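Local coordinates for protein 5-formyl-3-hydroxy-2-methylpyridine 4-carboxylate 5-dehydrogenase (Mesorhizobium japonicum MAFF 303099, PDB 4OM8) that oxidises 5-formyl-3-hydroxy-2-methylpyridine-4-carboxylate with NAD(+), and can also reduce it with NADH, in the breakdown of vitamin B6, at residues A6-G11 against V29-A34; L10-P15 against W138-H143. One frame throughout, in Å; residues are numbered along the deposited sequence.

Interaction 1: A6-G11 against V29-A34; sequences AIIGLG and VAYDVA. With NAD (nicotinamide-adenine-dinucleotide), chain C.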
ATOM      1  N   ALA A   6      10.748 -30.334  -4.427  1.00  9.74           N
ATOM      2  CA  ALA A   6      11.742 -29.961  -5.425  1.00  9.49           C
ATOM      3  C   ALA A   6      11.393 -28.575  -5.938  1.00  9.97           C
ATOM      4  O   ALA A   6      10.227 -28.290  -6.193  1.00 11.57           O
ATOM      5  CB  ALA A   6      11.781 -30.959  -6.582  1.00  9.78           C
ATOM      6  N   ILE A   7      12.405 -27.730  -6.085  1.00  9.45           N
ATOM      7  CA  ILE A   7      12.262 -26.437  -6.743  1.00  9.05           C
ATOM      8  C   ILE A   7      13.047 -26.437  -8.052  1.00 10.50           C
ATOM      9  O   ILE A   7      14.236 -26.784  -8.078  1.00 10.13           O
ATOM     10  CB  ILE A   7      12.734 -25.277  -5.833  1.00 10.87           C
ATOM     11  CG1 ILE A   7      11.857 -25.219  -4.580  1.00 11.49           C
ATOM     12  CG2 ILE A   7      12.681 -23.955  -6.592  1.00 12.37           C
ATOM     13  CD1 ILE A   7      12.372 -24.328  -3.480  1.00 12.39           C
ATOM     14  N   ILE A   8      12.364 -26.065  -9.137  1.00  9.03           N
ATOM     15  CA  ILE A   8      12.985 -25.965 -10.460  1.00  9.54           C
ATOM     16  C   ILE A   8      13.120 -24.501 -10.847  1.00 12.37           C
ATOM     17  O   ILE A   8      12.127 -23.832 -11.163  1.00 10.95           O
ATOM     18  CB  ILE A   8      12.160 -26.705 -11.524  1.00 11.05           C
ATOM     19  CG1 ILE A   8      11.814 -28.120 -11.047  1.00 11.58           C
ATOM     20  CG2 ILE A   8      12.872 -26.679 -12.879  1.00 13.34           C
ATOM     21  CD1 ILE A   8      13.023 -28.983 -10.664  1.00 15.18           C
ATOM     22  N   GLY A   9      14.348 -23.992 -10.778  1.00 10.80           N
ATOM     23  CA  GLY A   9      14.622 -22.599 -11.109  1.00 12.42           C
ATOM     24  C   GLY A   9      15.064 -21.867  -9.868  1.00 14.49           C
ATOM     25  O   GLY A   9      14.311 -21.775  -8.888  1.00 13.30           O
ATOM     26  N   LEU A  10      16.296 -21.354  -9.907  1.00 12.98           N
ATOM     27  CA  LEU A  10      16.930 -20.726  -8.747  1.00 13.47           C
ATOM     28  C   LEU A  10      17.402 -19.301  -8.990  1.00 20.01           C
ATOM     29  O   LEU A  10      18.503 -18.930  -8.571  1.00 22.48           O
ATOM     30  CB  LEU A  10      18.131 -21.551  -8.287  1.00 15.93           C
ATOM     31  CG  LEU A  10      17.866 -22.854  -7.543  1.00 16.17           C
ATOM     32  CD1 LEU A  10      19.182 -23.604  -7.344  1.00 18.64           C
ATOM     33  CD2 LEU A  10      17.217 -22.549  -6.204  1.00 18.20           C
ATOM     34  N   GLY A  11      16.585 -18.511  -9.659  1.00 17.40           N
ATOM     35  CA  GLY A  11      16.915 -17.107  -9.873  1.00 15.78           C
ATOM     36  C   GLY A  11      16.493 -16.298  -8.667  1.00 17.44           C
ATOM     37  O   GLY A  11      16.653 -16.734  -7.532  1.00 15.91           O
ATOM     38  N   VAL A  29      15.098 -29.999  -2.357  1.00 10.43           N
ATOM     39  CA  VAL A  29      16.190 -30.151  -3.316  1.00 11.65           C
ATOM     40  C   VAL A  29      15.891 -29.236  -4.499  1.00 12.08           C
ATOM     41  O   VAL A  29      14.786 -29.237  -5.026  1.00 10.14           O
ATOM     42  CB  VAL A  29      16.368 -31.616  -3.768  1.00 10.23           C
ATOM     43  CG1 VAL A  29      17.593 -31.747  -4.659  1.00 12.35           C
ATOM     44  CG2 VAL A  29      16.532 -32.522  -2.550  1.00 11.92           C
ATOM     45  N   ALA A  30      16.866 -28.427  -4.892  1.00 11.43           N
ATOM     46  CA  ALA A  30      16.617 -27.412  -5.906  1.00 12.92           C
ATOM     47  C   ALA A  30      17.565 -27.570  -7.075  1.00 11.39           C
ATOM     48  O   ALA A  30      18.730 -27.972  -6.906  1.00 13.07           O
ATOM     49  CB  ALA A  30      16.739 -26.021  -5.309  1.00 18.19           C
ATOM     50  N   TYR A  31      17.063 -27.228  -8.256  1.00 11.54           N
ATOM     51  CA  TYR A  31      17.766 -27.443  -9.515  1.00 11.54           C
ATOM     52  C   TYR A  31      17.683 -26.211 -10.384  1.00 11.64           C
ATOM     53  O   TYR A  31      16.684 -25.513 -10.372  1.00 13.44           O
ATOM     54  CB  TYR A  31      17.165 -28.645 -10.257  1.00 11.74           C
ATOM     55  CG  TYR A  31      17.551 -28.750 -11.717  1.00 11.62           C
ATOM     56  CD1 TYR A  31      18.747 -29.348 -12.101  1.00 11.77           C
ATOM     57  CD2 TYR A  31      16.711 -28.266 -12.718  1.00 12.45           C
ATOM     58  CE1 TYR A  31      19.105 -29.448 -13.445  1.00 12.67           C
ATOM     59  CE2 TYR A  31      17.059 -28.364 -14.050  1.00 15.41           C
ATOM     60  CZ  TYR A  31      18.252 -28.942 -14.411  1.00 14.74           C
ATOM     61  OH  TYR A  31      18.584 -29.036 -15.744  1.00 20.84           O
ATOM     62  N   ASP A  32      18.734 -25.957 -11.153  1.00 11.01           N
ATOM     63  CA  ASP A  32      18.690 -24.915 -12.171  1.00 11.00           C
ATOM     64  C   ASP A  32      19.518 -25.405 -13.346  1.00 12.36           C
ATOM     65  O   ASP A  32      20.522 -26.093 -13.147  1.00 14.06           O
ATOM     66  CB  ASP A  32      19.230 -23.583 -11.632  1.00 12.13           C
ATOM     67  CG  ASP A  32      18.850 -22.389 -12.507  1.00 12.29           C
ATOM     68  OD1 ASP A  32      19.283 -22.331 -13.679  1.00 13.87           O
ATOM     69  OD2 ASP A  32      18.125 -21.494 -12.006  1.00 12.43           O
ATOM     70  N   VAL A  33      19.105 -25.043 -14.558  1.00 13.38           N
ATOM     71  CA  VAL A  33      19.789 -25.448 -15.780  1.00 14.68           C
ATOM     72  C   VAL A  33      21.140 -24.732 -15.955  1.00 16.01           C
ATOM     73  O   VAL A  33      22.002 -25.196 -16.708  1.00 19.09           O
ATOM     74  CB  VAL A  33      18.882 -25.179 -17.009  1.00 18.97           C
ATOM     75  CG1 VAL A  33      18.812 -23.686 -17.295  1.00 16.27           C
ATOM     76  CG2 VAL A  33      19.362 -25.959 -18.239  1.00 20.27           C
ATOM     77  N   ALA A  34      21.326 -23.614 -15.257  1.00 15.38           N
ATOM     78  CA  ALA A  34      22.517 -22.784 -15.445  1.00 17.79           C
ATOM     79  C   ALA A  34      23.440 -22.863 -14.247  1.00 17.19           C
ATOM     80  O   ALA A  34      23.062 -22.461 -13.155  1.00 14.78           O
ATOM     81  CB  ALA A  34      22.117 -21.330 -15.699  1.00 13.73           C
TER
HETATM   82  PA  NAD C 402      14.681 -15.405 -12.850  0.74 14.21           P
HETATM   83  O1A NAD C 402      14.845 -15.042 -14.316  0.74 16.80           O
HETATM   84  O2A NAD C 402      15.383 -14.594 -11.772  0.74 12.72           O
HETATM   85  O5B NAD C 402      15.123 -16.943 -12.679  0.74 16.41           O
HETATM   86  C5B NAD C 402      14.727 -17.957 -13.604  0.74 13.93           C
HETATM   87  C4B NAD C 402      15.665 -19.140 -13.421  0.74 13.34           C
HETATM   88  O4B NAD C 402      15.170 -20.259 -14.157  0.74 15.33           O
HETATM   89  C3B NAD C 402      17.064 -18.824 -13.949  0.74 13.40           C
HETATM   90  O3B NAD C 402      18.042 -19.039 -12.924  0.74 14.85           O
HETATM   91  C2B NAD C 402      17.235 -19.788 -15.117  0.74 16.35           C
HETATM   92  O2B NAD C 402      18.581 -20.244 -15.322  0.74 14.01           O
HETATM   93  C1B NAD C 402      16.316 -20.922 -14.712  0.74 16.90           C
HETATM   94  N9A NAD C 402      15.868 -21.811 -15.798  0.74 15.61           N
HETATM   95  C8A NAD C 402      15.594 -21.492 -17.074  0.74 15.88           C
HETATM   96  N7A NAD C 402      15.181 -22.585 -17.762  0.74 16.06           N
HETATM   97  C5A NAD C 402      15.182 -23.627 -16.913  0.74 14.95           C
HETATM   98  C6A NAD C 402      14.862 -25.063 -16.981  0.74 15.32           C
HETATM   99  N6A NAD C 402      14.435 -25.636 -18.133  0.74 18.27           N
HETATM  100  N1A NAD C 402      15.009 -25.791 -15.853  0.74 16.13           N
HETATM  101  C2A NAD C 402      15.435 -25.245 -14.701  0.74 16.15           C
HETATM  102  N3A NAD C 402      15.745 -23.946 -14.569  0.74 14.11           N
HETATM  103  C4A NAD C 402      15.643 -23.109 -15.623  0.74 13.08           C
HETATM  104  O3  NAD C 402      13.095 -15.525 -12.587  0.74 13.31           O
HETATM  105  PN  NAD C 402      12.320 -15.210 -11.211  0.74 14.51           P
HETATM  106  O1N NAD C 402      12.186 -13.708 -11.040  0.74 16.11           O
HETATM  107  O2N NAD C 402      12.868 -16.023 -10.060  0.74 12.97           O
HETATM  108  O5D NAD C 402      10.857 -15.770 -11.552  0.74 13.40           O
HETATM  109  C5D NAD C 402      10.617 -17.164 -11.783  0.74 12.98           C
HETATM  110  C4D NAD C 402       9.110 -17.356 -11.912  0.74 11.07           C
HETATM  111  O4D NAD C 402       8.505 -16.815 -10.742  0.74 13.77           O
HETATM  112  C3D NAD C 402       8.518 -16.589 -13.083  0.74 12.55           C
HETATM  113  O3D NAD C 402       7.370 -17.318 -13.526  0.74 13.17           O
HETATM  114  C2D NAD C 402       8.048 -15.284 -12.471  0.74 12.44           C
HETATM  115  O2D NAD C 402       6.932 -14.728 -13.173  0.74 12.12           O
HETATM  116  C1D NAD C 402       7.625 -15.736 -11.083  0.74 12.46           C
HETATM  117  N1N NAD C 402       7.690 -14.696 -10.043  0.74 13.62           N
HETATM  118  C2N NAD C 402       8.610 -13.710 -10.058  0.74 14.64           C
HETATM  119  C3N NAD C 402       8.634 -12.764  -9.030  0.74 13.56           C
HETATM  120  C7N NAD C 402       9.608 -11.616  -9.003  0.74 19.73           C
HETATM  121  O7N NAD C 402      10.703 -11.686  -9.541  0.74 18.88           O
HETATM  122  N7N NAD C 402       9.213 -10.506  -8.382  0.74 12.90           N
HETATM  123  C4N NAD C 402       7.713 -12.851  -7.992  0.74 16.05           C
HETATM  124  C5N NAD C 402       6.789 -13.886  -7.999  0.74 13.97           C
HETATM  125  C6N NAD C 402       6.809 -14.804  -9.040  0.74 12.66           C
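Ile-7 and Ala-30 face each other where the axes of parallel strands 6-8 and 29-31 come within 4.6 Å. Ile-7 N donates to Val-29 O and Ile-7 O accepts from Tyr-31 N, and Gly-9 N continues the ladder to Tyr-31 O just past the strand end. The tight part is on the face of Ile-7 and Ala-30: Leu-10 points its side chain at strand 29-31, CD2 3.6 Å from Ala-30 CB, a buried apolar seam. On the face of Ile-8 and partly exposed Tyr-31 the protein contacts are longer. There Ile-8 CG2 meets the ring edge 4.2 Å from Tyr-31 CD2, and adenine C2A of NAD fills in beside them. At the strand tips the chemistry turns polar. Asp-32 holds CG anti to its backbone N (chi1 -164°). Leu-10 N meets OD2 on its anti side at 2.8 Å, 15° out of the carboxylate plane. NAD O3B donates to the same OD2, while OD1 takes NAD O2B at 2.7 Å and Ala-34 N in an Asx turn. Four bonds thus fix the carboxylate, which binds both hydroxyls of the adenosine ribose, as the acidic residue ending the second strand does in NAD-dependent Rossmann folds. Leu-10 also packs on Phe-69 of strand 66-70 and Ala-41 of helix 35-54. Helix 14-23 lies against Ile-7, helix 73-77 against Ile-8 and Tyr-31, and strand 4-8 pairs on its other side with strand 82-85.

Interaction 2: L10-P15 against W138-H143; sequences LGTMGP and WSNPPH. With NAD (nicotinamide-adenine-dinucleotide), chain C.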
ATOM      1  N   LEU A  10      16.296 -21.354  -9.907  1.00 12.98           N
ATOM      2  CA  LEU A  10      16.930 -20.726  -8.747  1.00 13.47           C
ATOM      3  C   LEU A  10      17.402 -19.301  -8.990  1.00 20.01           C
ATOM      4  O   LEU A  10      18.503 -18.930  -8.571  1.00 22.48           O
ATOM      5  CB  LEU A  10      18.131 -21.551  -8.287  1.00 15.93           C
ATOM      6  CG  LEU A  10      17.866 -22.854  -7.543  1.00 16.17           C
ATOM      7  CD1 LEU A  10      19.182 -23.604  -7.344  1.00 18.64           C
ATOM      8  CD2 LEU A  10      17.217 -22.549  -6.204  1.00 18.20           C
ATOM      9  N   GLY A  11      16.585 -18.511  -9.659  1.00 17.40           N
ATOM     10  CA  GLY A  11      16.915 -17.107  -9.873  1.00 15.78           C
ATOM     11  C   GLY A  11      16.493 -16.298  -8.667  1.00 17.44           C
ATOM     12  O   GLY A  11      16.653 -16.734  -7.532  1.00 15.91           O
ATOM     13  N   THR A  12      15.947 -15.117  -8.925  1.00 13.09           N
ATOM     14  CA  THR A  12      15.498 -14.201  -7.885  1.00 13.16           C
ATOM     15  C   THR A  12      14.649 -14.862  -6.801  1.00 12.82           C
ATOM     16  O   THR A  12      14.868 -14.623  -5.611  1.00 14.45           O
ATOM     17  CB  THR A  12      14.700 -13.054  -8.525  1.00 16.27           C
ATOM     18  OG1 THR A  12      15.554 -12.351  -9.437  1.00 19.02           O
ATOM     19  CG2 THR A  12      14.151 -12.097  -7.476  1.00 15.01           C
ATOM     20  N   MET A  13      13.700 -15.704  -7.216  1.00 13.78           N
ATOM     21  CA  MET A  13      12.719 -16.247  -6.271  1.00 14.67           C
ATOM     22  C   MET A  13      13.130 -17.562  -5.617  1.00 15.39           C
ATOM     23  O   MET A  13      12.465 -18.031  -4.692  1.00 18.95           O
ATOM     24  CB  MET A  13      11.374 -16.450  -6.968  1.00 13.51           C
ATOM     25  CG  MET A  13      10.715 -15.168  -7.412  1.00 12.55           C
ATOM     26  SD  MET A  13      10.313 -14.123  -6.006  1.00 12.89           S
ATOM     27  CE  MET A  13       8.899 -14.976  -5.335  1.00 12.58           C
ATOM     28  N   GLY A  14      14.214 -18.161  -6.090  1.00 14.20           N
ATOM     29  CA  GLY A  14      14.548 -19.522  -5.686  1.00 15.36           C
ATOM     30  C   GLY A  14      15.162 -19.746  -4.311  1.00 15.12           C
ATOM     31  O   GLY A  14      14.640 -20.528  -3.511  1.00 15.51           O
ATOM     32  N   PRO A  15      16.300 -19.102  -4.032  1.00 14.90           N
ATOM     33  CA  PRO A  15      17.035 -19.350  -2.789  1.00 15.46           C
ATOM     34  C   PRO A  15      16.238 -19.048  -1.526  1.00 15.51           C
ATOM     35  O   PRO A  15      16.275 -19.843  -0.592  1.00 14.93           O
ATOM     36  CB  PRO A  15      18.233 -18.410  -2.909  1.00 23.27           C
ATOM     37  CG  PRO A  15      18.452 -18.315  -4.370  1.00 23.27           C
ATOM     38  CD  PRO A  15      17.087 -18.283  -4.969  1.00 20.17           C
ATOM     39  N   TRP A 138       4.339 -16.860  -4.973  1.00 10.28           N
ATOM     40  CA  TRP A 138       5.077 -16.183  -3.924  1.00 10.29           C
ATOM     41  C   TRP A 138       5.329 -14.736  -4.305  1.00 12.02           C
ATOM     42  O   TRP A 138       5.063 -14.328  -5.438  1.00 13.34           O
ATOM     43  CB  TRP A 138       6.408 -16.886  -3.682  1.00 10.26           C
ATOM     44  CG  TRP A 138       6.315 -18.315  -3.214  1.00 10.24           C
ATOM     45  CD1 TRP A 138       5.780 -19.385  -3.891  1.00 10.97           C
ATOM     46  CD2 TRP A 138       6.817 -18.829  -1.982  1.00  9.99           C
ATOM     47  NE1 TRP A 138       5.910 -20.535  -3.137  1.00 10.82           N
ATOM     48  CE2 TRP A 138       6.540 -20.217  -1.959  1.00 10.65           C
ATOM     49  CE3 TRP A 138       7.470 -18.249  -0.885  1.00 11.38           C
ATOM     50  CZ2 TRP A 138       6.903 -21.029  -0.886  1.00 11.28           C
ATOM     51  CZ3 TRP A 138       7.819 -19.057   0.187  1.00 10.37           C
ATOM     52  CH2 TRP A 138       7.538 -20.434   0.176  1.00 11.61           C
ATOM     53  N   SER A 139       5.841 -13.960  -3.357  1.00  7.83           N
ATOM     54  CA  SER A 139       6.209 -12.569  -3.621  1.00 10.58           C
ATOM     55  C   SER A 139       7.673 -12.314  -3.276  1.00 10.50           C
ATOM     56  O   SER A 139       8.243 -12.995  -2.428  1.00 11.94           O
ATOM     57  CB  SER A 139       5.306 -11.612  -2.830  1.00 13.14           C
ATOM     58  OG  SER A 139       3.963 -11.644  -3.305  1.00 13.66           O
ATOM     59  N   ASN A 140       8.285 -11.337  -3.942  1.00 11.10           N
ATOM     60  CA  ASN A 140       9.700 -11.043  -3.725  1.00 12.12           C
ATOM     61  C   ASN A 140       9.887 -10.050  -2.586  1.00 11.30           C
ATOM     62  O   ASN A 140       9.252  -9.004  -2.594  1.00 12.30           O
ATOM     63  CB  ASN A 140      10.307 -10.491  -5.013  1.00 13.11           C
ATOM     64  CG  ASN A 140      11.800 -10.261  -4.903  1.00 13.34           C
ATOM     65  OD1 ASN A 140      12.524 -11.054  -4.305  1.00 17.54           O
ATOM     66  ND2 ASN A 140      12.272  -9.181  -5.517  1.00 23.84           N
ATOM     67  N   PRO A 141      10.743 -10.372  -1.598  1.00 10.56           N
ATOM     68  CA  PRO A 141      11.565 -11.576  -1.424  1.00 10.35           C
ATOM     69  C   PRO A 141      10.769 -12.710  -0.793  1.00 10.08           C
ATOM     70  O   PRO A 141      10.040 -12.497   0.169  1.00 10.80           O
ATOM     71  CB  PRO A 141      12.702 -11.100  -0.488  1.00 11.84           C
ATOM     72  CG  PRO A 141      12.562  -9.576  -0.435  1.00 11.57           C
ATOM     73  CD  PRO A 141      11.094  -9.343  -0.606  1.00 12.34           C
ATOM     74  N   PRO A 142      10.924 -13.930  -1.322  1.00 10.97           N
ATOM     75  CA  PRO A 142      10.033 -15.027  -0.922  1.00  9.56           C
ATOM     76  C   PRO A 142      10.217 -15.509   0.519  1.00  8.88           C
ATOM     77  O   PRO A 142       9.303 -16.136   1.052  1.00 12.59           O
ATOM     78  CB  PRO A 142      10.386 -16.132  -1.924  1.00  9.33           C
ATOM     79  CG  PRO A 142      11.800 -15.829  -2.309  1.00 11.80           C
ATOM     80  CD  PRO A 142      11.885 -14.335  -2.364  1.00 11.59           C
ATOM     81  N   HIS A 143      11.362 -15.235   1.127  1.00 10.50           N
ATOM     82  CA  HIS A 143      11.579 -15.622   2.514  1.00 12.20           C
ATOM     83  C   HIS A 143      11.124 -14.520   3.469  1.00 11.90           C
ATOM     84  O   HIS A 143      11.127 -14.709   4.684  1.00 12.41           O
ATOM     85  CB  HIS A 143      13.053 -15.975   2.755  1.00 11.80           C
ATOM     86  CG  HIS A 143      14.017 -14.929   2.296  1.00 14.16           C
ATOM     87  ND1 HIS A 143      14.052 -14.456   1.002  1.00 13.68           N
ATOM     88  CD2 HIS A 143      15.016 -14.289   2.955  1.00 14.89           C
ATOM     89  CE1 HIS A 143      15.010 -13.554   0.889  1.00 14.21           C
ATOM     90  NE2 HIS A 143      15.612 -13.436   2.059  1.00 13.96           N
TER
HETATM   91  PA  NAD C 402      14.681 -15.405 -12.850  0.74 14.21           P
HETATM   92  O1A NAD C 402      14.845 -15.042 -14.316  0.74 16.80           O
HETATM   93  O2A NAD C 402      15.383 -14.594 -11.772  0.74 12.72           O
HETATM   94  O5B NAD C 402      15.123 -16.943 -12.679  0.74 16.41           O
HETATM   95  C5B NAD C 402      14.727 -17.957 -13.604  0.74 13.93           C
HETATM   96  C4B NAD C 402      15.665 -19.140 -13.421  0.74 13.34           C
HETATM   97  O4B NAD C 402      15.170 -20.259 -14.157  0.74 15.33           O
HETATM   98  C3B NAD C 402      17.064 -18.824 -13.949  0.74 13.40           C
HETATM   99  O3B NAD C 402      18.042 -19.039 -12.924  0.74 14.85           O
HETATM  100  C2B NAD C 402      17.235 -19.788 -15.117  0.74 16.35           C
HETATM  101  O2B NAD C 402      18.581 -20.244 -15.322  0.74 14.01           O
HETATM  102  C1B NAD C 402      16.316 -20.922 -14.712  0.74 16.90           C
HETATM  103  N9A NAD C 402      15.868 -21.811 -15.798  0.74 15.61           N
HETATM  104  C8A NAD C 402      15.594 -21.492 -17.074  0.74 15.88           C
HETATM  105  N7A NAD C 402      15.181 -22.585 -17.762  0.74 16.06           N
HETATM  106  C5A NAD C 402      15.182 -23.627 -16.913  0.74 14.95           C
HETATM  107  C6A NAD C 402      14.862 -25.063 -16.981  0.74 15.32           C
HETATM  108  N6A NAD C 402      14.435 -25.636 -18.133  0.74 18.27           N
HETATM  109  N1A NAD C 402      15.009 -25.791 -15.853  0.74 16.13           N
HETATM  110  C2A NAD C 402      15.435 -25.245 -14.701  0.74 16.15           C
HETATM  111  N3A NAD C 402      15.745 -23.946 -14.569  0.74 14.11           N
HETATM  112  C4A NAD C 402      15.643 -23.109 -15.623  0.74 13.08           C
HETATM  113  O3  NAD C 402      13.095 -15.525 -12.587  0.74 13.31           O
HETATM  114  PN  NAD C 402      12.320 -15.210 -11.211  0.74 14.51           P
HETATM  115  O1N NAD C 402      12.186 -13.708 -11.040  0.74 16.11           O
HETATM  116  O2N NAD C 402      12.868 -16.023 -10.060  0.74 12.97           O
HETATM  117  O5D NAD C 402      10.857 -15.770 -11.552  0.74 13.40           O
HETATM  118  C5D NAD C 402      10.617 -17.164 -11.783  0.74 12.98           C
HETATM  119  C4D NAD C 402       9.110 -17.356 -11.912  0.74 11.07           C
HETATM  120  O4D NAD C 402       8.505 -16.815 -10.742  0.74 13.77           O
HETATM  121  C3D NAD C 402       8.518 -16.589 -13.083  0.74 12.55           C
HETATM  122  O3D NAD C 402       7.370 -17.318 -13.526  0.74 13.17           O
HETATM  123  C2D NAD C 402       8.048 -15.284 -12.471  0.74 12.44           C
HETATM  124  O2D NAD C 402       6.932 -14.728 -13.173  0.74 12.12           O
HETATM  125  C1D NAD C 402       7.625 -15.736 -11.083  0.74 12.46           C
HETATM  126  N1N NAD C 402       7.690 -14.696 -10.043  0.74 13.62           N
HETATM  127  C2N NAD C 402       8.610 -13.710 -10.058  0.74 14.64           C
HETATM  128  C3N NAD C 402       8.634 -12.764  -9.030  0.74 13.56           C
HETATM  129  C7N NAD C 402       9.608 -11.616  -9.003  0.74 19.73           C
HETATM  130  O7N NAD C 402      10.703 -11.686  -9.541  0.74 18.88           O
HETATM  131  N7N NAD C 402       9.213 -10.506  -8.382  0.74 12.90           N
HETATM  132  C4N NAD C 402       7.713 -12.851  -7.992  0.74 16.05           C
HETATM  133  C5N NAD C 402       6.789 -13.886  -7.999  0.74 13.97           C
HETATM  134  C6N NAD C 402       6.809 -14.804  -9.040  0.74 12.66           C
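Met-13 is bent at both chi2 (-63°) and chi3 (-75°), and the second bend puts its CE 3.5 Å from Trp-138 CB and 3.9 Å from Pro-142 CB. Asn-140 has CG anti to its backbone N (chi1 -176°), with the amide by the methyl CG2 of Thr-12, the two side chains crossing at about a right angle. Asn-140 CB lies 3.8 Å from Met-13 SD. No hydrogen bond joins the segments. SD and CE of Met-13 also lie above the C4N side of the nicotinamide ring, off its centre, SD 3.5 Å from NAD C4N, while Trp-138 O approaches C5N at 3.1 Å. An alanine in place of Met-13 would probably remove the thioether packing and leave a gap beside C4N and C5N, Trp-138 CB and Pro-142 CB. Packing is close at Pro-142, whose CG sits 3.3 Å from Met-13 O, a buried carbonyl with no hydrogen-bonding partner in the model. Ser-139 turns its hydroxyl to Glu-187, and Asn-140 O accepts from Lys-223 of the second subunit. The backbone amides of Thr-12 and Met-13 grip the diphosphate, Thr-12 N to O2A at 2.9 Å and Met-13 N to O2N. Gly-11 to Gly-14 form a type I turn leading into helix 14-23: this fits the glycine-rich loop of a Rossmann NAD-binding fold, here packed against the segment after His-137, a residue thought important for catalysis.

Both contacts start from the same piece of chain, sharing Leu-10 and Gly-11; their centres lie about 11 Å apart, and both touch the same NAD. Interaction 1 joins the first and last strands of a beta-alpha-beta unit close in sequence, by a regular backbone ladder that ends in a carboxylate on the adenosine ribose. Interaction 2 ties the loop at the start of that unit's helix to a segment more than a hundred residues on, purely through van der Waals packing, at the nicotinamide end. Each is largely buried, but interaction 1 has partly exposed Tyr-31 at its adenine side, whereas interaction 2 lies deeper in the chain and borders the second subunit.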